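Long-range contacts in transferrin (Manduca sexta, PDB 6WB6), which binds a single ferric ion per molecule together with a carbonate anion and serves as a secreted iron carrier in this insect: residues D403-D409 against P584-A590; P58-Y62 against Y338-E343; D553-L559 against R569-S573; L421-F425 against D597-A601; D99-L105 against L252-K258. All coordinates share one frame. Numbering follows the deposited sequence.

Interaction 1 of 5, residues D403-D409 against P584-A590; sequences DLASVDD and PSRTWVA
Ser406 packs over the face of the Trp588 indole (chi1 m), a CH-pi contact with Ser406 CB 3.6 Å from the five-membered ring centroid, 17° off its normal. Their CA atoms are 4.0 Å apart, an antiparallel non-hydrogen-bonded pair. Residues 404-408 and 587-590 are extended, strand axes 4.3 Å apart at 130°. Hydrogen-bonded pairs flank it: Ala405 with Val589 (Ala405 N to Val589 O 3.1 Å, Val589 N to Ala405 O 2.6 Å) and Val407 with Thr587 (Val407 N to Thr587 O 2.7 Å, Thr587 N to Val407 O 2.9 Å). Their side chains line the other face, where Val407 CG1 meets Val589 CG1 at 3.7 Å and helix 390-399 packs. Ser406 OG (rotamer p) and Trp588 NE1 share a water. Arg586 and Asp408 form a two-pronged salt bridge (NE to OD1 2.6 Å, NH2 to OD2 3.1 Å). Arg586 also reaches Asn629 O through NH1. Strand 405-407 edges a four-stranded antiparallel sheet, order 405-407, 587-590, 422-428, 638-641, in the C-terminal lobe of the transferrin fold.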
# COMPACT_ATOMS: atom_id res chain seq x y z
N ASP A 403 16.70 -0.51 -10.43
CA ASP A 403 15.57 -1.13 -11.10
C ASP A 403 14.44 -0.16 -11.37
O ASP A 403 13.63 -0.42 -12.26
CB ASP A 403 15.06 -2.30 -10.26
CG ASP A 403 16.15 -3.32 -9.97
OD1 ASP A 403 16.78 -3.80 -10.95
OD2 ASP A 403 16.40 -3.61 -8.77
N LEU A 404 14.34 0.94 -10.63
CA LEU A 404 13.34 1.93 -10.99
C LEU A 404 13.71 3.29 -10.42
O LEU A 404 14.47 3.41 -9.46
CB LEU A 404 11.93 1.55 -10.52
CG LEU A 404 11.66 1.49 -9.01
CD1 LEU A 404 10.17 1.22 -8.71
CD2 LEU A 404 12.51 0.45 -8.34
N ALA A 405 13.09 4.30 -11.01
CA ALA A 405 13.32 5.68 -10.66
C ALA A 405 12.09 6.42 -11.13
O ALA A 405 11.38 5.97 -12.03
CB ALA A 405 14.59 6.22 -11.32
N SER A 406 11.83 7.55 -10.48
CA SER A 406 10.67 8.37 -10.78
C SER A 406 11.07 9.52 -11.69
O SER A 406 12.22 9.94 -11.74
CB SER A 406 10.03 8.93 -9.50
OG SER A 406 10.95 9.72 -8.77
N VAL A 407 10.06 10.05 -12.35
CA VAL A 407 10.19 11.17 -13.27
C VAL A 407 8.84 11.86 -13.28
O VAL A 407 7.80 11.23 -13.10
CB VAL A 407 10.68 10.64 -14.64
CG1 VAL A 407 9.83 9.46 -15.09
CG2 VAL A 407 10.72 11.72 -15.69
N ASP A 408 8.85 13.18 -13.36
CA ASP A 408 7.62 13.93 -13.16
C ASP A 408 7.14 14.52 -14.47
O ASP A 408 7.90 14.69 -15.43
CB ASP A 408 7.80 15.05 -12.11
CG ASP A 408 8.06 14.51 -10.69
OD1 ASP A 408 7.46 13.48 -10.31
OD2 ASP A 408 8.86 15.13 -9.94
N ASP A 409 5.84 14.79 -14.51
CA ASP A 409 5.23 15.62 -15.54
C ASP A 409 5.66 15.07 -16.90
O ASP A 409 5.60 13.85 -17.11
CB ASP A 409 5.60 17.08 -15.27
CG ASP A 409 5.13 17.57 -13.89
OD1 ASP A 409 3.94 17.38 -13.55
OD2 ASP A 409 5.95 18.17 -13.16
N PRO A 584 0.39 13.27 -17.23
CA PRO A 584 1.40 12.42 -16.60
C PRO A 584 1.59 12.85 -15.16
O PRO A 584 1.84 14.02 -14.88
CB PRO A 584 2.66 12.64 -17.45
CG PRO A 584 2.44 13.95 -18.10
CD PRO A 584 0.97 14.10 -18.31
N SER A 585 1.41 11.91 -14.24
CA SER A 585 1.68 12.11 -12.83
C SER A 585 3.05 11.54 -12.54
O SER A 585 3.59 10.77 -13.33
CB SER A 585 0.65 11.40 -11.94
OG SER A 585 0.93 10.02 -11.84
N ARG A 586 3.62 11.92 -11.40
CA ARG A 586 4.90 11.33 -11.02
C ARG A 586 4.85 9.84 -11.32
O ARG A 586 3.93 9.14 -10.88
CB ARG A 586 5.21 11.55 -9.55
CG ARG A 586 6.39 10.78 -9.08
CD ARG A 586 6.89 11.28 -7.72
NE ARG A 586 7.40 12.63 -7.81
CZ ARG A 586 7.81 13.36 -6.77
NH1 ARG A 586 7.79 12.88 -5.54
NH2 ARG A 586 8.25 14.59 -6.97
N THR A 587 5.84 9.36 -12.07
CA THR A 587 5.87 8.03 -12.65
C THR A 587 7.20 7.36 -12.36
O THR A 587 8.26 8.00 -12.49
CB THR A 587 5.72 8.08 -14.15
OG1 THR A 587 4.46 8.66 -14.49
CG2 THR A 587 5.82 6.71 -14.71
N TRP A 588 7.16 6.08 -12.01
CA TRP A 588 8.37 5.29 -11.82
C TRP A 588 8.62 4.47 -13.07
O TRP A 588 7.70 3.83 -13.61
CB TRP A 588 8.27 4.40 -10.57
CG TRP A 588 8.33 5.26 -9.34
CD1 TRP A 588 9.40 5.43 -8.53
CD2 TRP A 588 7.27 6.07 -8.78
NE1 TRP A 588 9.09 6.29 -7.50
CE2 TRP A 588 7.79 6.71 -7.65
CE3 TRP A 588 5.93 6.31 -9.14
CZ2 TRP A 588 7.03 7.59 -6.87
CZ3 TRP A 588 5.17 7.18 -8.35
CH2 TRP A 588 5.73 7.81 -7.24
N VAL A 589 9.85 4.53 -13.56
CA VAL A 589 10.19 3.90 -14.83
C VAL A 589 11.26 2.86 -14.58
O VAL A 589 12.03 2.95 -13.61
CB VAL A 589 10.65 4.91 -15.90
CG1 VAL A 589 9.59 5.94 -16.13
CG2 VAL A 589 11.95 5.56 -15.50
N ALA A 590 11.29 1.86 -15.46
CA ALA A 590 12.20 0.74 -15.34
C ALA A 590 12.78 0.39 -16.71
O ALA A 590 12.24 0.77 -17.75
CB ALA A 590 11.51 -0.49 -14.75
O HOH W 1 11.52 8.11 -6.31

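Interaction 2 of 5, residues P58-Y62 against Y338-E343; sequences PEDMY and YTEVIE
Two short helical segments, 58-62 and 338-342, cross nearly at right angles. Their axes come within 10.7 Å, at a signed angle of -82°. The closest CA pairs are Glu59 with Ile342 at 7.0 Å, Tyr62 with Thr339 at 7.6 Å and Pro58 with Tyr338 at 8.5 Å. Glu343 is the first residue to leave the helical conformation.

Apolar packing fills the space between them. Ile342 (chi1 m, chi2 t) points at the other helix. Its CG2 lies 3.6 Å from the centroid of the Tyr62 ring, 14° off the normal, a CH-pi contact over the face. Tyr62 has chi1 t, and at its ring edge CE1 meets Thr339 CG2 at 3.8 Å. Pro58 CB touches Tyr338 CE2 at 4.1 Å.

Polar contact runs through water. Two waters donate to Tyr338 OH, at 3.1 and 3.2 Å. The first also donates to Glu59 OE1 at 2.8 Å, the second to Glu59 OE2 at 2.4 Å. Tyr338 OH also hydrogen-bonds Asn121 OD1, a residue of the carbonate pocket.

Tyr62 also touches Phe374 of helix 360-375, so this packing adjoins the C-terminal lobe. Pro58 follows Asp57, predicted as an iron ligand but not among the protein ligands seen here, Tyr90 and Tyr204. The Tyr338 side chain lies about 8 Å from the bound iron: helix packing beside the N-lobe iron site of a transferrin.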
# COMPACT_ATOMS: atom_id res chain seq x y z
N PRO A 58 4.02 -7.15 16.54
CA PRO A 58 5.24 -7.98 16.42
C PRO A 58 6.14 -7.58 15.25
O PRO A 58 7.37 -7.58 15.36
CB PRO A 58 4.65 -9.39 16.25
CG PRO A 58 3.25 -9.31 16.83
CD PRO A 58 2.79 -7.96 16.41
N GLU A 59 5.54 -7.23 14.13
CA GLU A 59 6.30 -6.70 13.01
C GLU A 59 7.12 -5.47 13.41
O GLU A 59 8.23 -5.26 12.91
CB GLU A 59 5.34 -6.38 11.85
CG GLU A 59 4.68 -7.61 11.17
CD GLU A 59 3.32 -8.01 11.82
OE1 GLU A 59 3.12 -7.69 12.99
OE2 GLU A 59 2.47 -8.63 11.15
N ASP A 60 6.57 -4.62 14.30
CA ASP A 60 7.30 -3.42 14.73
C ASP A 60 8.45 -3.77 15.68
O ASP A 60 9.53 -3.16 15.62
CB ASP A 60 6.32 -2.43 15.40
CG ASP A 60 5.18 -2.01 14.48
OD1 ASP A 60 5.40 -1.68 13.29
OD2 ASP A 60 4.02 -2.03 14.96
N MET A 61 8.24 -4.74 16.57
CA MET A 61 9.31 -5.24 17.42
C MET A 61 10.48 -5.70 16.57
O MET A 61 11.65 -5.40 16.88
CB MET A 61 8.80 -6.40 18.29
CG MET A 61 7.60 -6.01 19.17
SD MET A 61 6.77 -7.42 19.96
CE MET A 61 5.26 -6.64 20.57
N TYR A 62 10.18 -6.40 15.48
CA TYR A 62 11.23 -6.81 14.58
C TYR A 62 11.97 -5.61 14.02
O TYR A 62 13.20 -5.58 14.02
CB TYR A 62 10.65 -7.68 13.46
CG TYR A 62 11.75 -8.21 12.59
CD1 TYR A 62 12.41 -9.38 12.93
CD2 TYR A 62 12.17 -7.51 11.47
CE1 TYR A 62 13.42 -9.86 12.16
CE2 TYR A 62 13.21 -7.99 10.68
CZ TYR A 62 13.82 -9.17 11.04
OH TYR A 62 14.85 -9.67 10.30
N TYR A 338 8.22 -16.84 15.43
CA TYR A 338 7.66 -15.86 14.52
C TYR A 338 8.73 -15.02 13.84
O TYR A 338 8.41 -14.34 12.86
CB TYR A 338 6.66 -14.96 15.28
CG TYR A 338 5.71 -14.23 14.38
CD1 TYR A 338 4.67 -14.90 13.77
CD2 TYR A 338 5.85 -12.87 14.14
CE1 TYR A 338 3.79 -14.24 12.95
CE2 TYR A 338 4.96 -12.20 13.31
CZ TYR A 338 3.93 -12.90 12.73
OH TYR A 338 3.05 -12.27 11.90
N THR A 339 9.96 -15.02 14.33
CA THR A 339 11.01 -14.32 13.59
C THR A 339 11.22 -14.98 12.24
O THR A 339 11.35 -14.29 11.21
CB THR A 339 12.32 -14.32 14.39
OG1 THR A 339 12.06 -13.98 15.76
CG2 THR A 339 13.30 -13.30 13.79
N GLU A 340 11.21 -16.32 12.22
CA GLU A 340 11.25 -17.09 10.97
C GLU A 340 10.22 -16.60 9.97
O GLU A 340 10.52 -16.41 8.79
CB GLU A 340 10.97 -18.57 11.28
CG GLU A 340 11.99 -19.23 12.16
CD GLU A 340 11.56 -20.63 12.59
OE1 GLU A 340 11.40 -21.50 11.72
OE2 GLU A 340 11.37 -20.83 13.81
N VAL A 341 8.99 -16.42 10.45
CA VAL A 341 7.89 -15.95 9.60
C VAL A 341 8.18 -14.55 9.09
O VAL A 341 8.01 -14.25 7.91
CB VAL A 341 6.57 -15.99 10.39
CG1 VAL A 341 5.43 -15.58 9.53
CG2 VAL A 341 6.34 -17.36 10.97
N ILE A 342 8.58 -13.65 9.98
CA ILE A 342 8.84 -12.28 9.54
C ILE A 342 9.96 -12.27 8.50
O ILE A 342 9.91 -11.55 7.50
CB ILE A 342 9.16 -11.38 10.75
CG1 ILE A 342 7.88 -11.01 11.54
CG2 ILE A 342 9.86 -10.14 10.29
CD1 ILE A 342 8.14 -10.52 12.99
N GLU A 343 10.99 -13.08 8.71
CA GLU A 343 12.14 -13.09 7.81
C GLU A 343 11.97 -14.07 6.66
O GLU A 343 12.90 -14.24 5.88
CB GLU A 343 13.41 -13.42 8.59
CG GLU A 343 13.81 -12.30 9.55
CD GLU A 343 15.08 -12.61 10.35
OE1 GLU A 343 15.43 -13.80 10.43
OE2 GLU A 343 15.72 -11.68 10.89
O HOH W 2 1.86 -10.11 13.76
O HOH W 3 0.84 -10.37 10.61

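Interaction 3 of 5, residues D553-L559 against R569-S573; sequences DANQYEL and RDVLS
Leu572 and Leu559 bury the most surface here, with Glu558 next. The Leu572 side chain (chi1 m, chi2 t) lies along segment 553-559. Its CD1 meets Ala554 CA at 3.5 Å. Its CD2 reaches Tyr557 O at 3.4 Å and Tyr557 CB at 4.0 Å. Leu559, also m and t, meets it with CD2 to Leu572 CD2 at 4.0 Å. Leu559 CD1 further lies 3.2 Å from Val571 O and 3.3 Å from Leu572 O.

The Leu559 backbone sets the register. It forms an antiparallel hydrogen-bonded pair with Asp570, CA to CA 5.2 Å. Leu559 N donates to Asp570 O at 2.8 Å, and Asp570 N to Leu559 O at 2.9 Å. This is the pairing of a beta hairpin, strands 557-560 and 569-570, at the edge of a mixed sheet. Before it, Gln556 N bonds Asp553 O at 2.9 Å in a turn.

Glu558 OE1 makes a salt bridge with Arg569 NH1 at 3.2 Å. Arg569 is also held by Thr446 OG1, Tyr448 O and Lys443 O. Asp570 pairs with Arg564.

The chemistry is thus split: backbone bonds fix the hairpin, leucines pack along it, and the arginine, shared among several acceptors, ties it to the end of strand 437-443 and the chain just beyond.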
# COMPACT_ATOMS: atom_id res chain seq x y z
N ASP A 553 -16.26 28.05 -10.26
CA ASP A 553 -17.55 27.84 -9.61
C ASP A 553 -18.34 26.74 -10.32
O ASP A 553 -18.69 26.86 -11.49
CB ASP A 553 -18.32 29.16 -9.59
CG ASP A 553 -19.63 29.08 -8.83
OD1 ASP A 553 -20.52 28.33 -9.26
OD2 ASP A 553 -19.76 29.77 -7.80
N ALA A 554 -18.64 25.66 -9.59
CA ALA A 554 -19.29 24.50 -10.19
C ALA A 554 -20.65 24.84 -10.80
O ALA A 554 -21.07 24.20 -11.77
CB ALA A 554 -19.46 23.41 -9.13
N ASN A 555 -21.36 25.82 -10.24
CA ASN A 555 -22.65 26.20 -10.77
C ASN A 555 -22.55 27.00 -12.06
O ASN A 555 -23.54 27.06 -12.81
CB ASN A 555 -23.44 27.01 -9.73
CG ASN A 555 -23.64 26.25 -8.45
OD1 ASN A 555 -23.81 25.02 -8.46
ND2 ASN A 555 -23.60 26.95 -7.33
N GLN A 556 -21.40 27.61 -12.37
CA GLN A 556 -21.28 28.46 -13.55
C GLN A 556 -20.43 27.86 -14.67
O GLN A 556 -20.55 28.30 -15.81
CB GLN A 556 -20.69 29.82 -13.17
CG GLN A 556 -21.40 30.51 -12.03
CD GLN A 556 -20.63 31.71 -11.52
OE1 GLN A 556 -20.03 32.45 -12.29
NE2 GLN A 556 -20.65 31.91 -10.20
N TYR A 557 -19.61 26.86 -14.37
CA TYR A 557 -18.62 26.34 -15.30
C TYR A 557 -18.82 24.85 -15.53
O TYR A 557 -19.37 24.13 -14.69
CB TYR A 557 -17.22 26.58 -14.79
CG TYR A 557 -16.91 28.04 -14.74
CD1 TYR A 557 -16.44 28.70 -15.87
CD2 TYR A 557 -17.12 28.77 -13.58
CE1 TYR A 557 -16.16 30.05 -15.84
CE2 TYR A 557 -16.83 30.13 -13.54
CZ TYR A 557 -16.35 30.76 -14.67
OH TYR A 557 -16.07 32.11 -14.67
N GLU A 558 -18.39 24.41 -16.71
CA GLU A 558 -18.52 23.03 -17.15
C GLU A 558 -17.21 22.61 -17.79
O GLU A 558 -16.36 23.45 -18.12
CB GLU A 558 -19.65 22.87 -18.16
CG GLU A 558 -20.96 22.41 -17.63
CD GLU A 558 -22.04 22.61 -18.67
OE1 GLU A 558 -21.72 23.23 -19.71
OE2 GLU A 558 -23.18 22.17 -18.45
N LEU A 559 -17.08 21.32 -18.03
CA LEU A 559 -15.98 20.78 -18.82
C LEU A 559 -16.46 20.50 -20.23
O LEU A 559 -17.57 20.02 -20.43
CB LEU A 559 -15.43 19.52 -18.18
CG LEU A 559 -14.99 19.77 -16.74
CD1 LEU A 559 -14.47 18.49 -16.09
CD2 LEU A 559 -13.94 20.91 -16.69
N ARG A 569 -20.42 18.45 -23.21
CA ARG A 569 -20.01 19.03 -21.93
C ARG A 569 -20.38 18.10 -20.79
O ARG A 569 -21.37 17.38 -20.87
CB ARG A 569 -20.71 20.36 -21.69
CG ARG A 569 -20.14 21.51 -22.48
CD ARG A 569 -21.24 22.44 -22.93
NE ARG A 569 -20.66 23.49 -23.75
CZ ARG A 569 -20.40 24.72 -23.32
NH1 ARG A 569 -20.69 25.08 -22.08
NH2 ARG A 569 -19.86 25.59 -24.15
N ASP A 570 -19.61 18.16 -19.72
CA ASP A 570 -19.95 17.43 -18.50
C ASP A 570 -19.48 18.23 -17.29
O ASP A 570 -18.72 19.19 -17.43
CB ASP A 570 -19.35 16.03 -18.51
CG ASP A 570 -20.15 15.06 -17.68
OD1 ASP A 570 -20.75 15.49 -16.67
OD2 ASP A 570 -20.18 13.88 -18.06
N VAL A 571 -19.95 17.83 -16.10
CA VAL A 571 -19.68 18.63 -14.89
C VAL A 571 -18.19 18.66 -14.56
O VAL A 571 -17.39 17.82 -15.00
CB VAL A 571 -20.46 18.09 -13.68
CG1 VAL A 571 -21.93 18.34 -13.86
CG2 VAL A 571 -20.14 16.63 -13.45
N LEU A 572 -17.82 19.63 -13.69
CA LEU A 572 -16.43 19.80 -13.29
C LEU A 572 -15.84 18.53 -12.69
O LEU A 572 -14.64 18.27 -12.84
CB LEU A 572 -16.29 20.95 -12.28
CG LEU A 572 -16.75 22.38 -12.65
CD1 LEU A 572 -16.25 23.39 -11.61
CD2 LEU A 572 -16.28 22.80 -14.04
N SER A 573 -16.65 17.73 -12.00
CA SER A 573 -16.12 16.56 -11.29
C SER A 573 -15.93 15.34 -12.19
O SER A 573 -15.40 14.33 -11.72
CB SER A 573 -17.03 16.20 -10.13
OG SER A 573 -18.35 15.95 -10.59

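Interaction 4 of 5, residues L421-F425 against D597-A601; sequences LHPVF and DVSIA
Asp597 opens the helical segment and faces strand 422-425, its CA 5.9 Å from Val424 CA. The axes approach to 8.2 Å, signed angle -53°. Asp597 (chi1 m) accepts a hydrogen bond on OD1 from His422 NE2, 2.7 Å long. His422 is turned to it by chi1 p, and the carboxylate meets the imidazole at its edge. Asp597 O also lies 3.7 Å from Val424 CG1. One turn on, Ile600 (m, t) points at the strand, CG2 to Val424 CG1 3.8 Å. Ala601 follows, with CB to the same Val424 CG1 at 3.7 Å and to Phe425 CD1 at 4.1 Å. Val424 (chi1 t) thus wedges between Asp597, Ile600 and Ala601. Val424 (phi/psi -110/-45) and Phe425 sit opposite Trp588 as a classic beta bulge, so both side chains point at the helix. Helix 597-611 packs on a four-stranded antiparallel sheet in which strand 422-428 lies between strands 587-590 and 638-641. Ile600 also touches Ala590, Phe425 stacks on Trp588, and Phe647 of helix 644-659 packs on His422 and Pro423.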
# COMPACT_ATOMS: atom_id res chain seq x y z
N LEU A 421 13.70 3.42 -21.16
CA LEU A 421 12.93 3.01 -20.00
C LEU A 421 11.45 3.11 -20.33
O LEU A 421 11.05 3.69 -21.33
CB LEU A 421 13.27 3.89 -18.80
CG LEU A 421 14.76 3.97 -18.49
CD1 LEU A 421 15.01 5.04 -17.43
CD2 LEU A 421 15.23 2.62 -18.03
N HIS A 422 10.63 2.56 -19.43
CA HIS A 422 9.19 2.56 -19.64
C HIS A 422 8.49 2.65 -18.29
O HIS A 422 8.99 2.15 -17.28
CB HIS A 422 8.76 1.29 -20.38
CG HIS A 422 8.82 0.05 -19.53
ND1 HIS A 422 9.97 -0.70 -19.38
CD2 HIS A 422 7.86 -0.58 -18.81
CE1 HIS A 422 9.72 -1.74 -18.60
NE2 HIS A 422 8.45 -1.69 -18.24
N PRO A 423 7.31 3.27 -18.24
CA PRO A 423 6.64 3.46 -16.95
C PRO A 423 6.09 2.16 -16.42
O PRO A 423 5.60 1.33 -17.18
CB PRO A 423 5.52 4.45 -17.26
CG PRO A 423 5.29 4.35 -18.71
CD PRO A 423 6.56 3.85 -19.36
N VAL A 424 6.18 1.98 -15.10
CA VAL A 424 5.67 0.79 -14.43
C VAL A 424 4.45 1.11 -13.58
O VAL A 424 3.47 0.36 -13.59
CB VAL A 424 6.77 0.13 -13.57
CG1 VAL A 424 6.19 -1.03 -12.71
CG2 VAL A 424 7.90 -0.37 -14.44
N PHE A 425 4.51 2.20 -12.82
CA PHE A 425 3.37 2.65 -12.03
C PHE A 425 3.53 4.13 -11.79
O PHE A 425 4.64 4.68 -11.92
CB PHE A 425 3.25 1.89 -10.71
CG PHE A 425 4.43 2.06 -9.81
CD1 PHE A 425 5.52 1.20 -9.89
CD2 PHE A 425 4.48 3.10 -8.89
CE1 PHE A 425 6.62 1.37 -9.07
CE2 PHE A 425 5.57 3.27 -8.07
CZ PHE A 425 6.64 2.40 -8.16
N ASP A 597 7.65 -6.04 -14.83
CA ASP A 597 6.85 -4.95 -14.28
C ASP A 597 6.12 -5.39 -13.01
O ASP A 597 6.01 -4.62 -12.05
CB ASP A 597 5.89 -4.43 -15.34
CG ASP A 597 6.61 -3.64 -16.44
OD1 ASP A 597 7.84 -3.54 -16.35
OD2 ASP A 597 5.97 -3.13 -17.38
N VAL A 598 5.64 -6.64 -12.98
CA VAL A 598 5.00 -7.16 -11.77
C VAL A 598 5.98 -7.14 -10.60
O VAL A 598 5.69 -6.60 -9.52
CB VAL A 598 4.43 -8.56 -12.06
CG1 VAL A 598 3.98 -9.26 -10.79
CG2 VAL A 598 3.27 -8.44 -13.07
N SER A 599 7.19 -7.67 -10.81
CA SER A 599 8.17 -7.68 -9.74
C SER A 599 8.52 -6.27 -9.26
O SER A 599 8.78 -6.07 -8.07
CB SER A 599 9.42 -8.42 -10.20
OG SER A 599 9.22 -9.82 -10.10
N ILE A 600 8.48 -5.29 -10.15
CA ILE A 600 8.88 -3.92 -9.80
C ILE A 600 7.74 -3.18 -9.11
O ILE A 600 7.95 -2.46 -8.13
CB ILE A 600 9.35 -3.18 -11.06
CG1 ILE A 600 10.72 -3.75 -11.49
CG2 ILE A 600 9.41 -1.68 -10.82
CD1 ILE A 600 11.34 -3.02 -12.65
N ALA A 601 6.54 -3.33 -9.64
CA ALA A 601 5.40 -2.65 -9.06
C ALA A 601 5.00 -3.27 -7.73
O ALA A 601 4.40 -2.59 -6.91
CB ALA A 601 4.22 -2.71 -10.04

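Interaction 5 of 5, residues D99-L105 against L252-K258; sequences DLPINNL and LCVDGSK
Three apolar side chains form the centre. Leu252 (chi1 t, chi2 p) points at segment 99-105, a loop between strands 90-97 and 112-114. Its CD2 meets Leu105 CD2 at 3.4 Å and Ile102 CD1 at 3.5 Å. Leu105 (m, t) also lies against the turn, CD2 to Cys253 O 3.5 Å and CD1 to Val254 CG1 4.2 Å.

Outward, the backbones touch. Gly256 CA is 3.8 Å from Asn104 CA. Reciprocal CA-H...O contacts join Asn103 CA to Gly256 O (3.3 Å) and Gly256 CA to Asn103 O (3.4 Å). A CB on Gly256 would clash with Asn103 O and, at phi/psi 85/-7, be jammed against Asp255 O.

Residues 253-257 form the hairpin turn between strands 249-252 and 258-260, at the edge of a mixed sheet in the N-terminal lobe. Cys253 N bonds Ser257 O at 2.8 Å, and Gly256 N bonds Cys253 O at 2.7 Å. Cys253 is disulfide-bonded to Cys266, and Val254 touches the attached glycan.

At the polar edge, a water donates to Val254 O at 2.5 Å and accepts from Leu105 N at 3.2 Å. Lys258 extends along Ile102, CE to CG2 3.8 Å. Its NZ donates to Leu100 O at 2.9 Å and also to Lys98 O.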
# COMPACT_ATOMS: atom_id res chain seq x y z
N ASP A 99 -8.52 -40.18 9.92
CA ASP A 99 -8.11 -41.31 9.09
C ASP A 99 -7.19 -40.92 7.94
O ASP A 99 -6.79 -41.80 7.17
CB ASP A 99 -9.36 -42.01 8.55
CG ASP A 99 -10.20 -42.64 9.65
OD1 ASP A 99 -9.61 -43.24 10.58
OD2 ASP A 99 -11.44 -42.52 9.59
N LEU A 100 -6.81 -39.67 7.80
CA LEU A 100 -5.85 -39.32 6.76
C LEU A 100 -4.57 -40.14 6.94
O LEU A 100 -3.90 -40.00 7.98
CB LEU A 100 -5.51 -37.84 6.77
CG LEU A 100 -4.41 -37.36 5.79
CD1 LEU A 100 -4.91 -37.24 4.36
CD2 LEU A 100 -3.87 -36.00 6.25
N PRO A 101 -4.17 -40.95 5.95
CA PRO A 101 -2.90 -41.67 6.07
C PRO A 101 -1.75 -40.69 5.97
O PRO A 101 -1.42 -40.20 4.89
CB PRO A 101 -2.95 -42.64 4.90
CG PRO A 101 -3.76 -41.96 3.89
CD PRO A 101 -4.74 -41.08 4.61
N ILE A 102 -1.14 -40.38 7.11
CA ILE A 102 -0.06 -39.41 7.15
C ILE A 102 0.75 -39.66 8.40
O ILE A 102 0.20 -39.91 9.47
CB ILE A 102 -0.60 -37.97 7.08
CG1 ILE A 102 0.55 -36.99 6.91
CG2 ILE A 102 -1.39 -37.60 8.33
CD1 ILE A 102 0.10 -35.61 6.48
N ASN A 103 2.07 -39.60 8.26
CA ASN A 103 2.96 -39.75 9.40
C ASN A 103 4.17 -38.83 9.29
O ASN A 103 5.13 -38.99 10.06
CB ASN A 103 3.40 -41.22 9.56
CG ASN A 103 2.22 -42.19 9.64
OD1 ASN A 103 1.84 -42.82 8.64
ND2 ASN A 103 1.62 -42.30 10.83
N ASN A 104 4.13 -37.84 8.40
CA ASN A 104 5.24 -36.93 8.14
C ASN A 104 4.71 -35.73 7.37
O ASN A 104 3.85 -35.88 6.51
CB ASN A 104 6.34 -37.65 7.34
CG ASN A 104 7.64 -36.83 7.23
OD1 ASN A 104 7.68 -35.77 6.61
ND2 ASN A 104 8.71 -37.36 7.83
N LEU A 105 5.22 -34.53 7.67
CA LEU A 105 4.67 -33.36 6.97
C LEU A 105 5.04 -33.33 5.50
O LEU A 105 4.42 -32.58 4.75
CB LEU A 105 5.11 -32.04 7.62
CG LEU A 105 4.82 -31.84 9.10
CD1 LEU A 105 5.26 -30.45 9.47
CD2 LEU A 105 3.36 -32.05 9.42
N LEU A 252 -2.33 -32.17 13.09
CA LEU A 252 -1.12 -32.81 12.60
C LEU A 252 0.06 -32.02 13.17
O LEU A 252 0.16 -30.80 12.98
CB LEU A 252 -1.11 -32.84 11.08
CG LEU A 252 0.15 -33.42 10.42
CD1 LEU A 252 0.26 -34.92 10.65
CD2 LEU A 252 0.17 -33.11 8.92
N CYS A 253 0.94 -32.72 13.90
CA CYS A 253 2.08 -32.11 14.57
C CYS A 253 3.33 -32.17 13.69
O CYS A 253 3.43 -32.98 12.76
CB CYS A 253 2.33 -32.80 15.90
SG CYS A 253 0.83 -33.01 16.91
N VAL A 254 4.29 -31.27 13.96
CA VAL A 254 5.53 -31.29 13.18
C VAL A 254 6.18 -32.67 13.26
O VAL A 254 6.82 -33.12 12.30
CB VAL A 254 6.52 -30.19 13.65
CG1 VAL A 254 7.81 -30.21 12.78
CG2 VAL A 254 5.87 -28.83 13.58
N ASP A 255 6.04 -33.35 14.39
CA ASP A 255 6.34 -34.77 14.57
C ASP A 255 6.00 -35.63 13.35
O ASP A 255 6.64 -36.66 13.08
CB ASP A 255 5.53 -35.27 15.78
CG ASP A 255 6.36 -36.06 16.76
OD1 ASP A 255 7.39 -36.63 16.35
OD2 ASP A 255 5.96 -36.12 17.94
N GLY A 256 4.98 -35.23 12.61
CA GLY A 256 4.26 -36.12 11.74
C GLY A 256 3.17 -36.89 12.45
O GLY A 256 2.42 -37.61 11.79
N SER A 257 3.08 -36.78 13.78
CA SER A 257 2.08 -37.47 14.57
C SER A 257 0.77 -36.69 14.56
O SER A 257 0.70 -35.55 14.11
CB SER A 257 2.56 -37.65 16.02
OG SER A 257 2.79 -36.41 16.67
N LYS A 258 -0.28 -37.35 15.03
CA LYS A 258 -1.57 -36.72 15.23
C LYS A 258 -1.78 -36.53 16.73
O LYS A 258 -1.24 -37.27 17.55
CB LYS A 258 -2.69 -37.56 14.62
CG LYS A 258 -2.55 -37.70 13.12
CD LYS A 258 -3.66 -38.51 12.54
CE LYS A 258 -3.24 -39.13 11.26
NZ LYS A 258 -4.19 -40.20 10.81
O HOH W 4 -1.64 -41.94 11.37
O HOH W 5 7.09 -34.54 10.21

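Overall arrangement
Interactions 1, 2 and 4 are buried; interactions 3 and 5 are partly buried and lie further from the centre of the chain. Interactions 1 and 4 share one sheet of the C-terminal lobe and touch through Trp588, Val424 and Phe425, their centres 9 Å apart. One extends that sheet sideways by backbone bonds; the other covers it with a helix. Interactions 3 and 5 both involve an edge hairpin of a mixed seven-stranded sheet, one in each lobe, with centres 67 Å apart. Interaction 3 adds an arginine-glutamate salt bridge, whereas in interaction 5 a lysine donates to backbone carbonyls. Interaction 2 differs in joining helices through apolar side chains and waters, close to the iron site.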